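Serine--tRNA ligase, cytoplasmic (Candida albicans, PDB 3QO8) catalyses the ATP-dependent attachment of serine to tRNA(Ser), first activating serine as seryl-adenylate and then transferring it to the acceptor end of the tRNA. Local coordinates at residues Y164-G169 with D288-F293; G174-F179 with R294-E299. One frame throughout, in Å; residues are numbered along the deposited sequence.

Interaction 1 (Y164-G169 with D288-F293). With SSA (5'-O-(N-(L-seryl)-sulfamoyl)adenosine), chain B.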
ATOM      1  N   TYR A 164       8.422  14.965  -9.431  1.00 17.40           N
ATOM      2  CA  TYR A 164       8.199  14.431  -8.089  1.00 18.40           C
ATOM      3  C   TYR A 164       8.404  15.525  -7.073  1.00 21.77           C
ATOM      4  O   TYR A 164       8.886  16.604  -7.416  1.00 18.77           O
ATOM      5  CB  TYR A 164       9.071  13.196  -7.799  1.00 19.40           C
ATOM      6  CG  TYR A 164      10.437  13.439  -7.188  1.00 20.97           C
ATOM      7  CD1 TYR A 164      10.855  12.694  -6.093  1.00 19.38           C
ATOM      8  CD2 TYR A 164      11.326  14.376  -7.723  1.00 18.81           C
ATOM      9  CE1 TYR A 164      12.106  12.879  -5.521  1.00 20.58           C
ATOM     10  CE2 TYR A 164      12.599  14.567  -7.153  1.00 19.35           C
ATOM     11  CZ  TYR A 164      12.974  13.813  -6.048  1.00 21.31           C
ATOM     12  OH  TYR A 164      14.214  13.974  -5.452  1.00 28.76           O
ATOM     13  N   ASP A 165       8.003  15.254  -5.835  1.00 14.98           N
ATOM     14  CA  ASP A 165       8.097  16.234  -4.773  1.00 19.82           C
ATOM     15  C   ASP A 165       8.642  15.587  -3.505  1.00 23.07           C
ATOM     16  O   ASP A 165       7.883  15.044  -2.695  1.00 24.63           O
ATOM     17  CB  ASP A 165       6.718  16.832  -4.487  1.00 23.26           C
ATOM     18  CG  ASP A 165       6.804  18.178  -3.803  1.00 28.46           C
ATOM     19  OD1 ASP A 165       7.702  18.361  -2.939  1.00 22.35           O
ATOM     20  OD2 ASP A 165       5.979  19.053  -4.140  1.00 28.78           O
ATOM     21  N   PRO A 166       9.965  15.629  -3.328  1.00 17.13           N
ATOM     22  CA  PRO A 166      10.543  15.046  -2.115  1.00 18.39           C
ATOM     23  C   PRO A 166      10.343  15.939  -0.896  1.00 24.02           C
ATOM     24  O   PRO A 166      10.303  15.443   0.228  1.00 21.29           O
ATOM     25  CB  PRO A 166      12.041  14.947  -2.447  1.00 19.51           C
ATOM     26  CG  PRO A 166      12.271  16.067  -3.444  1.00 19.33           C
ATOM     27  CD  PRO A 166      10.992  16.112  -4.273  1.00 16.65           C
ATOM     28  N   GLU A 167      10.233  17.245  -1.101  1.00 19.84           N
ATOM     29  CA  GLU A 167      10.122  18.135   0.049  1.00 22.91           C
ATOM     30  C   GLU A 167       8.780  17.946   0.769  1.00 24.23           C
ATOM     31  O   GLU A 167       8.734  17.777   1.986  1.00 21.32           O
ATOM     32  CB  GLU A 167      10.339  19.599  -0.354  1.00 28.79           C
ATOM     33  CG  GLU A 167      10.116  20.577   0.790  1.00 44.61           C
ATOM     34  CD  GLU A 167      10.780  21.934   0.564  1.00 59.67           C
ATOM     35  OE1 GLU A 167      11.743  22.014  -0.238  1.00 57.35           O
ATOM     36  OE2 GLU A 167      10.333  22.919   1.198  1.00 60.61           O
ATOM     37  N   ARG A 168       7.686  17.970   0.017  1.00 22.24           N
ATOM     38  CA  ARG A 168       6.374  17.776   0.619  1.00 23.79           C
ATOM     39  C   ARG A 168       6.218  16.309   1.035  1.00 20.98           C
ATOM     40  O   ARG A 168       5.568  16.001   2.032  1.00 22.23           O
ATOM     41  CB  ARG A 168       5.270  18.223  -0.347  1.00 16.31           C
ATOM     42  CG  ARG A 168       5.382  19.707  -0.719  1.00 21.80           C
ATOM     43  CD  ARG A 168       4.221  20.156  -1.593  1.00 24.63           C
ATOM     44  NE  ARG A 168       4.170  21.608  -1.763  1.00 25.01           N
ATOM     45  CZ  ARG A 168       4.683  22.258  -2.803  1.00 29.24           C
ATOM     46  NH1 ARG A 168       5.306  21.593  -3.764  1.00 29.78           N
ATOM     47  NH2 ARG A 168       4.572  23.576  -2.887  1.00 33.22           N
ATOM     48  N   GLY A 169       6.841  15.412   0.278  1.00 18.96           N
ATOM     49  CA  GLY A 169       6.889  14.013   0.654  1.00 17.80           C
ATOM     50  C   GLY A 169       7.473  13.822   2.046  1.00 20.00           C
ATOM     51  O   GLY A 169       6.885  13.153   2.890  1.00 22.19           O
ATOM     52  N   ASP A 288      21.944   6.678  -0.617  1.00 71.64           N
ATOM     53  CA  ASP A 288      20.983   6.996  -1.668  1.00 70.31           C
ATOM     54  C   ASP A 288      19.898   7.909  -1.099  1.00 73.00           C
ATOM     55  O   ASP A 288      18.702   7.615  -1.191  1.00 69.12           O
ATOM     56  CB  ASP A 288      20.381   5.714  -2.249  1.00 65.50           C
ATOM     57  CG  ASP A 288      21.444   4.679  -2.616  1.00 67.07           C
ATOM     58  OD1 ASP A 288      22.450   5.049  -3.267  1.00 65.62           O
ATOM     59  OD2 ASP A 288      21.273   3.494  -2.240  1.00 59.53           O
ATOM     60  N   ALA A 289      20.340   9.025  -0.521  1.00 75.57           N
ATOM     61  CA  ALA A 289      19.487   9.908   0.276  1.00 73.73           C
ATOM     62  C   ALA A 289      18.380  10.607  -0.509  1.00 69.35           C
ATOM     63  O   ALA A 289      17.244  10.712  -0.039  1.00 69.60           O
ATOM     64  CB  ALA A 289      20.345  10.939   1.009  1.00 71.37           C
ATOM     65  N   TRP A 290      18.712  11.096  -1.696  1.00 66.79           N
ATOM     66  CA  TRP A 290      17.754  11.873  -2.468  1.00 68.12           C
ATOM     67  C   TRP A 290      17.351  11.138  -3.745  1.00 53.21           C
ATOM     68  O   TRP A 290      18.127  10.359  -4.307  1.00 53.74           O
ATOM     69  CB  TRP A 290      18.316  13.264  -2.773  1.00 82.16           C
ATOM     70  CG  TRP A 290      17.328  14.403  -2.589  1.00 92.58           C
ATOM     71  CD1 TRP A 290      17.078  15.418  -3.472  1.00 95.33           C
ATOM     72  CD2 TRP A 290      16.473  14.640  -1.457  1.00 93.81           C
ATOM     73  NE1 TRP A 290      16.125  16.269  -2.961  1.00 93.82           N
ATOM     74  CE2 TRP A 290      15.738  15.815  -1.727  1.00 90.96           C
ATOM     75  CE3 TRP A 290      16.259  13.977  -0.244  1.00 93.04           C
ATOM     76  CZ2 TRP A 290      14.806  16.340  -0.828  1.00 84.55           C
ATOM     77  CZ3 TRP A 290      15.328  14.500   0.648  1.00 85.44           C
ATOM     78  CH2 TRP A 290      14.616  15.669   0.349  1.00 80.47           C
ATOM     79  N   GLY A 291      16.117  11.373  -4.174  1.00 33.34           N
ATOM     80  CA  GLY A 291      15.561  10.703  -5.335  1.00 22.74           C
ATOM     81  C   GLY A 291      14.671   9.537  -4.959  1.00 16.18           C
ATOM     82  O   GLY A 291      14.403   9.298  -3.772  1.00 20.44           O
ATOM     83  N   ILE A 292      14.214   8.795  -5.969  1.00 17.10           N
ATOM     84  CA  ILE A 292      13.310   7.665  -5.744  1.00 14.97           C
ATOM     85  C   ILE A 292      14.029   6.360  -6.082  1.00 20.15           C
ATOM     86  O   ILE A 292      13.409   5.375  -6.502  1.00 18.80           O
ATOM     87  CB  ILE A 292      12.015   7.791  -6.582  1.00 16.70           C
ATOM     88  CG1 ILE A 292      12.346   7.986  -8.065  1.00 14.04           C
ATOM     89  CG2 ILE A 292      11.170   8.948  -6.070  1.00 22.13           C
ATOM     90  CD1 ILE A 292      11.117   7.994  -8.962  1.00 14.00           C
ATOM     91  N   PHE A 293      15.347   6.366  -5.899  1.00 16.64           N
ATOM     92  CA  PHE A 293      16.166   5.199  -6.187  1.00 14.84           C
ATOM     93  C   PHE A 293      16.033   4.183  -5.077  1.00 16.33           C
ATOM     94  O   PHE A 293      15.898   2.994  -5.333  1.00 15.05           O
ATOM     95  CB  PHE A 293      17.647   5.593  -6.363  1.00 19.08           C
ATOM     96  CG  PHE A 293      18.558   4.412  -6.615  1.00 20.52           C
ATOM     97  CD1 PHE A 293      18.853   4.010  -7.910  1.00 19.74           C
ATOM     98  CD2 PHE A 293      19.092   3.694  -5.559  1.00 20.75           C
ATOM     99  CE1 PHE A 293      19.685   2.922  -8.145  1.00 16.53           C
ATOM    100  CE2 PHE A 293      19.918   2.604  -5.785  1.00 21.43           C
ATOM    101  CZ  PHE A 293      20.212   2.217  -7.086  1.00 19.21           C
TER
HETATM  102  N10 SSA B 486      11.278 -10.760  -5.394  1.00 14.59           N
HETATM  103  CA  SSA B 486      12.684 -10.457  -5.652  1.00 22.33           C
HETATM  104  CB  SSA B 486      12.905 -10.228  -7.147  1.00 20.82           C
HETATM  105  OG  SSA B 486      12.293  -8.991  -7.564  1.00 20.31           O
HETATM  106  C9  SSA B 486      13.109  -9.242  -4.876  1.00 23.30           C
HETATM  107  O9  SSA B 486      12.304  -8.578  -4.234  1.00 18.85           O
HETATM  108  N8  SSA B 486      14.400  -8.934  -4.938  1.00 16.25           N
HETATM  109  S1  SSA B 486      14.986  -7.528  -4.441  1.00 20.78           S
HETATM  110  O1S SSA B 486      14.953  -7.374  -3.015  1.00 18.88           O
HETATM  111  O2S SSA B 486      16.326  -7.409  -4.913  1.00 19.97           O
HETATM  112  O5' SSA B 486      14.187  -6.381  -5.089  1.00 18.15           O
HETATM  113  C5' SSA B 486      13.985  -6.331  -6.491  1.00 15.62           C
HETATM  114  C4' SSA B 486      14.301  -4.920  -6.998  1.00 18.17           C
HETATM  115  O4' SSA B 486      13.485  -3.910  -6.392  1.00 18.07           O
HETATM  116  C3' SSA B 486      15.716  -4.470  -6.714  1.00 17.98           C
HETATM  117  O3' SSA B 486      16.620  -5.075  -7.651  1.00 17.45           O
HETATM  118  C2' SSA B 486      15.579  -2.962  -6.883  1.00 19.10           C
HETATM  119  O2' SSA B 486      15.574  -2.612  -8.281  1.00 18.77           O
HETATM  120  C1' SSA B 486      14.185  -2.673  -6.325  1.00 15.27           C
HETATM  121  N9  SSA B 486      14.276  -2.234  -4.918  1.00 18.06           N
HETATM  122  C8  SSA B 486      14.636  -2.978  -3.860  1.00 17.51           C
HETATM  123  N7  SSA B 486      14.606  -2.201  -2.755  1.00 17.60           N
HETATM  124  C5  SSA B 486      14.217  -0.971  -3.140  1.00 20.02           C
HETATM  125  C6  SSA B 486      13.999   0.211  -2.459  1.00 18.94           C
HETATM  126  N6  SSA B 486      14.196   0.245  -1.124  1.00 15.67           N
HETATM  127  N1  SSA B 486      13.595   1.306  -3.143  1.00 15.97           N
HETATM  128  C2  SSA B 486      13.407   1.252  -4.468  1.00 19.65           C
HETATM  129  N3  SSA B 486      13.600   0.116  -5.151  1.00 16.94           N
HETATM  130  C4  SSA B 486      14.018  -0.997  -4.506  1.00 16.74           C
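Tyr164 and Ile292 are brought together by their first torsions: a chi1 of 90° carries Tyr164 CG toward the 288-293 loop, while Ile292, with chi1 at 54°, has CG1 between its backbone N and carbonyl carbon. That leaves CG2 anti to the carbonyl carbon, and this methyl touches the tyrosine, Ile292 CG2 lying 3.8 Å from Tyr164 CD1. The two side chains slide past each other in opposite directions. Further out, Tyr164 OH reaches the loop backbone, 3.5 Å from Gly291 CA, and also lies over one face of the Trp290 ring, 3.8 Å from Trp290 CD1.

Pro166 fills the other half of the contact. Its CD sits 3.4 Å above the centre of the Tyr164 ring, while Pro166 CB approaches the indole, 3.5 Å from Trp290 CZ2. The proline thus touches both aromatic rings. Trp290 is poorly ordered, so its pose is less certain. At a phi of 99° Gly291 leaves no room for a beta carbon beside the carbonyl oxygen of Trp290.

Behind the proline, Asp165 is the N-cap of helix 166-173: its OD1 accepts from Arg168 N at 3.0 Å. Asp165 OD2 accepts from Arg168 NH1 on its syn lone pair, 2.7 Å, as part of a salt bridge. Arg168 NE also pairs with Glu258 of the second subunit. The loop side belongs to the motif 2 loop of a class II synthetase, and Phe293 O, which accepts from Arg410 NE, comes 3.2 Å from C2 of the adenine of the bound seryl-sulfamoyl adenosine. The contact rests mainly on apolar and aromatic surfaces, which join the capped start of helix 166-173 to the loop by shape.

Interaction 2 (G174-F179 with R294-E299). With SSA (5'-O-(N-(L-seryl)-sulfamoyl)adenosine), chain B.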
ATOM      1  N   GLY A 174       7.870  11.461   6.214  1.00 24.54           N
ATOM      2  CA  GLY A 174       9.171  11.274   6.848  1.00 26.26           C
ATOM      3  C   GLY A 174      10.220  10.961   5.793  1.00 23.94           C
ATOM      4  O   GLY A 174       9.957  11.076   4.593  1.00 21.37           O
ATOM      5  N   HIS A 175      11.407  10.550   6.232  1.00 21.73           N
ATOM      6  CA  HIS A 175      12.529  10.325   5.318  1.00 19.98           C
ATOM      7  C   HIS A 175      12.209   9.415   4.142  1.00 17.54           C
ATOM      8  O   HIS A 175      11.557   8.384   4.300  1.00 15.30           O
ATOM      9  CB  HIS A 175      13.746   9.794   6.089  1.00 33.92           C
ATOM     10  CG  HIS A 175      14.391  10.818   6.972  1.00 56.25           C
ATOM     11  ND1 HIS A 175      14.415  12.161   6.659  1.00 63.91           N
ATOM     12  CD2 HIS A 175      15.032  10.697   8.160  1.00 63.15           C
ATOM     13  CE1 HIS A 175      15.048  12.822   7.613  1.00 66.86           C
ATOM     14  NE2 HIS A 175      15.431  11.958   8.537  1.00 64.85           N
ATOM     15  N   ARG A 176      12.706   9.806   2.968  1.00 16.73           N
ATOM     16  CA  ARG A 176      12.484   9.110   1.697  1.00 18.91           C
ATOM     17  C   ARG A 176      11.054   9.234   1.153  1.00 20.38           C
ATOM     18  O   ARG A 176      10.758   8.698   0.086  1.00 20.25           O
ATOM     19  CB  ARG A 176      12.890   7.633   1.765  1.00 17.41           C
ATOM     20  CG  ARG A 176      14.288   7.397   2.343  1.00 24.66           C
ATOM     21  CD  ARG A 176      14.650   5.927   2.238  1.00 33.63           C
ATOM     22  NE  ARG A 176      15.930   5.601   2.878  1.00 36.48           N
ATOM     23  CZ  ARG A 176      17.110   5.696   2.276  1.00 37.87           C
ATOM     24  NH1 ARG A 176      18.219   5.366   2.936  1.00 47.54           N
ATOM     25  NH2 ARG A 176      17.189   6.126   1.020  1.00 29.63           N
ATOM     26  N   GLY A 177      10.182   9.941   1.863  1.00 17.97           N
ATOM     27  CA  GLY A 177       8.805  10.089   1.401  1.00 18.07           C
ATOM     28  C   GLY A 177       8.726  10.898   0.124  1.00 19.23           C
ATOM     29  O   GLY A 177       9.511  11.810  -0.055  1.00 18.49           O
ATOM     30  N   TYR A 178       7.771  10.593  -0.758  1.00 17.44           N
ATOM     31  CA  TYR A 178       7.646  11.347  -2.004  1.00 17.25           C
ATOM     32  C   TYR A 178       6.246  11.281  -2.583  1.00 15.00           C
ATOM     33  O   TYR A 178       5.514  10.312  -2.355  1.00 16.03           O
ATOM     34  CB  TYR A 178       8.621  10.825  -3.072  1.00 13.58           C
ATOM     35  CG  TYR A 178       8.357   9.388  -3.489  1.00 16.91           C
ATOM     36  CD1 TYR A 178       7.665   9.094  -4.661  1.00 18.54           C
ATOM     37  CD2 TYR A 178       8.800   8.326  -2.706  1.00 17.25           C
ATOM     38  CE1 TYR A 178       7.423   7.775  -5.040  1.00 22.51           C
ATOM     39  CE2 TYR A 178       8.566   7.011  -3.079  1.00 17.50           C
ATOM     40  CZ  TYR A 178       7.881   6.741  -4.244  1.00 20.51           C
ATOM     41  OH  TYR A 178       7.662   5.430  -4.612  1.00 17.96           O
ATOM     42  N   PHE A 179       5.896  12.323  -3.333  1.00 15.28           N
ATOM     43  CA  PHE A 179       4.766  12.279  -4.258  1.00 14.45           C
ATOM     44  C   PHE A 179       5.369  12.178  -5.649  1.00 18.93           C
ATOM     45  O   PHE A 179       6.421  12.762  -5.893  1.00 18.38           O
ATOM     46  CB  PHE A 179       3.993  13.591  -4.224  1.00 14.46           C
ATOM     47  CG  PHE A 179       3.210  13.828  -2.962  1.00 19.11           C
ATOM     48  CD1 PHE A 179       1.816  13.772  -2.980  1.00 14.23           C
ATOM     49  CD2 PHE A 179       3.855  14.149  -1.772  1.00 19.99           C
ATOM     50  CE1 PHE A 179       1.078  14.009  -1.828  1.00 18.79           C
ATOM     51  CE2 PHE A 179       3.127  14.387  -0.614  1.00 21.74           C
ATOM     52  CZ  PHE A 179       1.729  14.317  -0.638  1.00 19.89           C
ATOM     53  N   ARG A 294      16.093   4.654  -3.838  1.00 15.48           N
ATOM     54  CA  ARG A 294      15.940   3.783  -2.689  1.00 15.96           C
ATOM     55  C   ARG A 294      14.930   4.411  -1.755  1.00 19.53           C
ATOM     56  O   ARG A 294      15.238   5.396  -1.077  1.00 18.45           O
ATOM     57  CB  ARG A 294      17.266   3.596  -1.933  1.00 15.94           C
ATOM     58  CG  ARG A 294      17.101   2.675  -0.728  1.00 19.60           C
ATOM     59  CD  ARG A 294      18.402   2.465   0.058  1.00 29.77           C
ATOM     60  NE  ARG A 294      19.407   1.803  -0.755  1.00 41.04           N
ATOM     61  CZ  ARG A 294      19.414   0.500  -1.027  1.00 54.47           C
ATOM     62  NH1 ARG A 294      18.459  -0.289  -0.543  1.00 53.80           N
ATOM     63  NH2 ARG A 294      20.378  -0.013  -1.785  1.00 55.85           N
ATOM     64  N   VAL A 295      13.721   3.852  -1.734  1.00 16.41           N
ATOM     65  CA  VAL A 295      12.608   4.446  -0.992  1.00 13.44           C
ATOM     66  C   VAL A 295      11.917   3.399  -0.136  1.00 14.81           C
ATOM     67  O   VAL A 295      12.285   2.230  -0.176  1.00 17.87           O
ATOM     68  CB  VAL A 295      11.587   5.088  -1.951  1.00 16.51           C
ATOM     69  CG1 VAL A 295      12.161   6.380  -2.562  1.00 17.29           C
ATOM     70  CG2 VAL A 295      11.191   4.087  -3.048  1.00 16.52           C
ATOM     71  N   HIS A 296      10.921   3.815   0.650  1.00 12.82           N
ATOM     72  CA  HIS A 296      10.219   2.890   1.549  1.00 11.65           C
ATOM     73  C   HIS A 296       9.014   2.221   0.880  1.00 15.59           C
ATOM     74  O   HIS A 296       8.515   1.220   1.375  1.00 18.78           O
ATOM     75  CB  HIS A 296       9.745   3.606   2.823  1.00 14.14           C
ATOM     76  CG  HIS A 296      10.867   4.036   3.722  1.00 17.40           C
ATOM     77  ND1 HIS A 296      11.712   3.136   4.341  1.00 20.61           N
ATOM     78  CD2 HIS A 296      11.289   5.267   4.094  1.00 21.71           C
ATOM     79  CE1 HIS A 296      12.614   3.797   5.048  1.00 22.48           C
ATOM     80  NE2 HIS A 296      12.375   5.089   4.920  1.00 24.81           N
ATOM     81  N   ALA A 297       8.550   2.790  -0.230  1.00 12.73           N
ATOM     82  CA  ALA A 297       7.375   2.283  -0.956  1.00 14.86           C
ATOM     83  C   ALA A 297       7.647   2.439  -2.437  1.00 12.29           C
ATOM     84  O   ALA A 297       8.074   3.508  -2.879  1.00 16.05           O
ATOM     85  CB  ALA A 297       6.100   3.079  -0.565  1.00 16.50           C
ATOM     86  N   PHE A 298       7.456   1.374  -3.204  1.00 13.08           N
ATOM     87  CA  PHE A 298       7.692   1.433  -4.646  1.00 14.12           C
ATOM     88  C   PHE A 298       6.857   0.373  -5.337  1.00 14.66           C
ATOM     89  O   PHE A 298       6.376  -0.562  -4.682  1.00 13.19           O
ATOM     90  CB  PHE A 298       9.201   1.284  -4.983  1.00 14.10           C
ATOM     91  CG  PHE A 298       9.802  -0.042  -4.577  1.00 16.25           C
ATOM     92  CD1 PHE A 298       9.851  -1.102  -5.468  1.00 14.43           C
ATOM     93  CD2 PHE A 298      10.325  -0.221  -3.300  1.00 14.04           C
ATOM     94  CE1 PHE A 298      10.420  -2.328  -5.093  1.00 17.75           C
ATOM     95  CE2 PHE A 298      10.864  -1.432  -2.908  1.00 17.51           C
ATOM     96  CZ  PHE A 298      10.925  -2.490  -3.801  1.00 18.86           C
ATOM     97  N   GLU A 299       6.643   0.534  -6.641  1.00 14.90           N
ATOM     98  CA  GLU A 299       5.936  -0.490  -7.420  1.00 13.66           C
ATOM     99  C   GLU A 299       6.906  -1.434  -8.128  1.00 17.20           C
ATOM    100  O   GLU A 299       8.016  -1.041  -8.477  1.00 13.13           O
ATOM    101  CB  GLU A 299       4.991   0.153  -8.443  1.00 10.12           C
ATOM    102  CG  GLU A 299       3.731   0.794  -7.792  1.00 14.36           C
ATOM    103  CD  GLU A 299       4.080   2.004  -6.941  1.00 21.32           C
ATOM    104  OE1 GLU A 299       4.552   3.009  -7.506  1.00 18.53           O
ATOM    105  OE2 GLU A 299       3.880   1.950  -5.709  1.00 19.21           O
TER
HETATM  106  N10 SSA B 486      11.278 -10.760  -5.394  1.00 14.59           N
HETATM  107  CA  SSA B 486      12.684 -10.457  -5.652  1.00 22.33           C
HETATM  108  CB  SSA B 486      12.905 -10.228  -7.147  1.00 20.82           C
HETATM  109  OG  SSA B 486      12.293  -8.991  -7.564  1.00 20.31           O
HETATM  110  C9  SSA B 486      13.109  -9.242  -4.876  1.00 23.30           C
HETATM  111  O9  SSA B 486      12.304  -8.578  -4.234  1.00 18.85           O
HETATM  112  N8  SSA B 486      14.400  -8.934  -4.938  1.00 16.25           N
HETATM  113  S1  SSA B 486      14.986  -7.528  -4.441  1.00 20.78           S
HETATM  114  O1S SSA B 486      14.953  -7.374  -3.015  1.00 18.88           O
HETATM  115  O2S SSA B 486      16.326  -7.409  -4.913  1.00 19.97           O
HETATM  116  O5' SSA B 486      14.187  -6.381  -5.089  1.00 18.15           O
HETATM  117  C5' SSA B 486      13.985  -6.331  -6.491  1.00 15.62           C
HETATM  118  C4' SSA B 486      14.301  -4.920  -6.998  1.00 18.17           C
HETATM  119  O4' SSA B 486      13.485  -3.910  -6.392  1.00 18.07           O
HETATM  120  C3' SSA B 486      15.716  -4.470  -6.714  1.00 17.98           C
HETATM  121  O3' SSA B 486      16.620  -5.075  -7.651  1.00 17.45           O
HETATM  122  C2' SSA B 486      15.579  -2.962  -6.883  1.00 19.10           C
HETATM  123  O2' SSA B 486      15.574  -2.612  -8.281  1.00 18.77           O
HETATM  124  C1' SSA B 486      14.185  -2.673  -6.325  1.00 15.27           C
HETATM  125  N9  SSA B 486      14.276  -2.234  -4.918  1.00 18.06           N
HETATM  126  C8  SSA B 486      14.636  -2.978  -3.860  1.00 17.51           C
HETATM  127  N7  SSA B 486      14.606  -2.201  -2.755  1.00 17.60           N
HETATM  128  C5  SSA B 486      14.217  -0.971  -3.140  1.00 20.02           C
HETATM  129  C6  SSA B 486      13.999   0.211  -2.459  1.00 18.94           C
HETATM  130  N6  SSA B 486      14.196   0.245  -1.124  1.00 15.67           N
HETATM  131  N1  SSA B 486      13.595   1.306  -3.143  1.00 15.97           N
HETATM  132  C2  SSA B 486      13.407   1.252  -4.468  1.00 19.65           C
HETATM  133  N3  SSA B 486      13.600   0.116  -5.151  1.00 16.94           N
HETATM  134  C4  SSA B 486      14.018  -0.997  -4.506  1.00 16.74           C
HETATM  135  O   HOH W   1       9.478   6.271   0.494  1.00 19.74           O
HETATM  136  O   HOH W   2       4.773   3.979  -4.273  1.00 28.35           O
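Motif 2 of the class II core supplies one side of this contact: segment 294-299 leaves the motif 2 loop and enters strand 297-307. Arg176 reaches it from the type II turn Gly174-Gly177, and Tyr178 from just after that turn. Arg176 is extended from CG to NE and crosses His296 at about a right angle, its CD over the imidazole face in a CH-pi contact, 4.0 Å from the ring centroid. Beyond, Arg176 NH2 donates to Arg294 O at 3.0 Å, a bent bond (132° at the hydrogen) from above the carbonyl plane. Arg176 NH1 is held by the carbonyls of Ser284 and Lys287, while His296 ND1 bonds to Arg279 O. The two arginines run side by side, and Arg294 pairs with Glu281 and Asp288.

As in other class II synthetases, this part of motif 2 binds the adenine. Val295 N donates to adenine N1 at 2.9 Å, almost straight at 170°, and Val295 O accepts from N6, also at 2.9 Å; the backbone N-H and C=O of this one residue read the base. Phe298 lies with a face over it, CE2 3.4 Å from adenine C5.

Val295 turns CG2 to the adenine and CG1 to Tyr178. Tyr178 CE2 touches Val295 CG1 at 3.7 Å, and the tyrosine hydroxyl OH donates to Ala297 O at 2.6 Å. One water accepts from His296 N and donates to Arg176 O; another donates to both Tyr178 OH and Glu299 OE2.

Overall arrangement
From the N terminus, the chain runs through 164-169, which starts helix 166-173, and, once that helix has ended, 174-179, then travels over a hundred residues before returning as 288-293 and 294-299. Interaction 1 closes the loop from 164-169 to 288-293, and interaction 2 that from 174-179 to 294-299; because their segments alternate, the two loops cross rather than nest. Their centres are about 7 Å apart. The antiparallel pairing of strands 164-165 and 179-181, with a probable Asp165 N to Phe179 O hydrogen bond, joins the early segments; the Asp288 to Arg294 salt bridge joins the late ones. Together they tie helix 166-173 to the motif 2 loop and strand 297-307, beside the adenylate analogue and second subunit.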